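Local structure of RNA 2'-o-ribose methyltransferase (Thermus thermophilus, 1IPA) at residues A137-A142 against L253-L258. The protein is a SpoU/TrmH-family enzyme with a deep trefoil knot that probably binds RNA and methylates the 2'-hydroxyl of a ribose. Sequence-based numbering, arbitrary orientation.
Sequences ADAAGA and LLYEAL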
loop_
_atom_site.group_PDB
_atom_site.type_symbol
_atom_site.label_atom_id
_atom_site.label_comp_id
_atom_site.label_asym_id
_atom_site.label_seq_id
_atom_site.Cartn_x
_atom_site.Cartn_y
_atom_site.Cartn_z
ATOM N N ALA A 137 6.434 -5.069 -0.677
ATOM C CA ALA A 137 6.400 -5.894 0.522
ATOM C C ALA A 137 5.521 -7.140 0.314
ATOM O O ALA A 137 5.821 -8.226 0.820
ATOM C CB ALA A 137 5.893 -5.082 1.686
ATOM N N ASP A 138 4.442 -6.983 -0.437
ATOM C CA ASP A 138 3.541 -8.100 -0.702
ATOM C C ASP A 138 4.214 -9.139 -1.602
ATOM O O ASP A 138 4.129 -10.343 -1.354
ATOM C CB ASP A 138 2.264 -7.597 -1.379
ATOM C CG ASP A 138 1.444 -8.724 -1.985
ATOM O OD1 ASP A 138 0.630 -9.338 -1.262
ATOM O OD2 ASP A 138 1.627 -9.005 -3.189
ATOM N N ALA A 139 4.879 -8.659 -2.647
ATOM C CA ALA A 139 5.553 -9.533 -3.594
ATOM C C ALA A 139 6.650 -10.355 -2.921
ATOM O O ALA A 139 6.812 -11.543 -3.204
ATOM C CB ALA A 139 6.137 -8.710 -4.728
ATOM N N ALA A 140 7.397 -9.712 -2.028
ATOM C CA ALA A 140 8.487 -10.372 -1.323
ATOM C C ALA A 140 7.972 -11.335 -0.261
ATOM O O ALA A 140 8.693 -12.227 0.174
ATOM C CB ALA A 140 9.400 -9.330 -0.686
ATOM N N GLY A 141 6.730 -11.143 0.159
ATOM C CA GLY A 141 6.151 -12.023 1.159
ATOM C C GLY A 141 6.184 -11.511 2.588
ATOM O O GLY A 141 6.034 -12.285 3.524
ATOM N N ALA A 142 6.386 -10.213 2.766
ATOM C CA ALA A 142 6.417 -9.660 4.106
ATOM C C ALA A 142 5.133 -10.027 4.842
ATOM O O ALA A 142 4.069 -10.166 4.234
ATOM C CB ALA A 142 6.562 -8.164 4.041
ATOM N N LEU A 253 15.813 -5.194 -0.173
ATOM C CA LEU A 253 16.013 -5.749 1.158
ATOM C C LEU A 253 15.116 -6.956 1.421
ATOM O O LEU A 253 15.570 -7.969 1.933
ATOM C CB LEU A 253 15.731 -4.674 2.209
ATOM C CG LEU A 253 16.572 -3.408 2.044
ATOM C CD1 LEU A 253 15.902 -2.259 2.759
ATOM C CD2 LEU A 253 17.982 -3.654 2.565
ATOM N N LEU A 254 13.844 -6.848 1.054
ATOM C CA LEU A 254 12.903 -7.936 1.284
ATOM C C LEU A 254 13.149 -9.163 0.400
ATOM O O LEU A 254 12.952 -10.301 0.855
ATOM C CB LEU A 254 11.467 -7.421 1.142
ATOM C CG LEU A 254 11.134 -6.304 2.146
ATOM C CD1 LEU A 254 9.683 -5.885 2.005
ATOM C CD2 LEU A 254 11.408 -6.786 3.564
ATOM N N TYR A 255 13.579 -8.954 -0.845
ATOM C CA TYR A 255 13.870 -10.091 -1.710
ATOM C C TYR A 255 15.138 -10.802 -1.272
ATOM O O TYR A 255 15.277 -11.993 -1.481
ATOM C CB TYR A 255 13.983 -9.672 -3.180
ATOM C CG TYR A 255 12.662 -9.820 -3.895
ATOM C CD1 TYR A 255 11.684 -8.824 -3.809
ATOM C CD2 TYR A 255 12.352 -10.992 -4.582
ATOM C CE1 TYR A 255 10.430 -8.995 -4.385
ATOM C CE2 TYR A 255 11.101 -11.171 -5.162
ATOM C CZ TYR A 255 10.148 -10.171 -5.057
ATOM O OH TYR A 255 8.910 -10.347 -5.625
ATOM N N GLU A 256 16.061 -10.066 -0.665
ATOM C CA GLU A 256 17.298 -10.657 -0.166
ATOM C C GLU A 256 16.956 -11.519 1.048
ATOM O O GLU A 256 17.632 -12.507 1.333
ATOM C CB GLU A 256 18.298 -9.566 0.242
ATOM C CG GLU A 256 19.442 -10.070 1.161
ATOM C CD GLU A 256 20.328 -11.155 0.524
ATOM O OE1 GLU A 256 21.152 -11.749 1.256
ATOM O OE2 GLU A 256 20.211 -11.411 -0.696
ATOM N N ALA A 257 15.912 -11.129 1.772
ATOM C CA ALA A 257 15.476 -11.893 2.940
ATOM C C ALA A 257 14.872 -13.189 2.417
ATOM O O ALA A 257 15.117 -14.260 2.953
ATOM C CB ALA A 257 14.446 -11.114 3.724
ATOM N N LEU A 258 14.094 -13.073 1.346
ATOM C CA LEU A 258 13.463 -14.218 0.713
ATOM C C LEU A 258 14.520 -15.138 0.115
ATOM O O LEU A 258 14.344 -16.356 0.081
ATOM C CB LEU A 258 12.503 -13.746 -0.388
ATOM C CG LEU A 258 11.847 -14.832 -1.249
ATOM C CD1 LEU A 258 10.847 -15.616 -0.403
ATOM C CD2 LEU A 258 11.148 -14.199 -2.456
#
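Leu254 and Tyr255 reach across to the last turn of helix 127-140 through their first torsions. In Leu254, CG stands anti to the carbonyl carbon (chi1 -60°) and the chain runs on extended (chi2 -177°), which carries CD1 to Ala137. In Tyr255, chi1 of -93° swings the ring out toward Ala139 and Ala140. Ala140 is the hub: its methyl fits between the two side chains, with CB only 3.4 Å from Leu254 CB, a tight approach, and 3.9 Å from Tyr255 CE1. The phenol lies obliquely to this methyl and continues past it, until Tyr255 OH is 3.3 Å from Ala139 CB. On the other flank of Ala140, Leu254 CD1 meets the backbone of Ala137, 3.6 Å from its CA, and also touches the Ala137 methyl; Ala142 CB, 4.4 Å from the same CD1, adds a looser contact beyond the helix end. Leu258 merely skims Ala140 O, with CB and both methyls equally distant. Helix 127-140 closes in a Schellman motif, with Ala142 N bonded to Ala137 O at 2.8 Å and a weak bond from Gly141 N to Asp138 O. Gly141 is its C-prime residue, and the positive phi turns the chain toward strand 144-148. Small alanines on one helix thus let the other come close, CA of Ala140 and CA of Tyr255 being 5.4 Å apart. Underneath, Ala137 and Leu254 both press on Leu119 of strand 117-122, and Leu254 also covers Ile212 of strand 210-214, whereas Tyr255 is exposed at the outer edge. Helices 127-140 and 246-261 thus pack side by side on the parallel sheet, as in Rossmann-like alpha/beta folds; here the sheet belongs to the SPOUT methyltransferase domain, whose C-terminal part forms the deep trefoil knot.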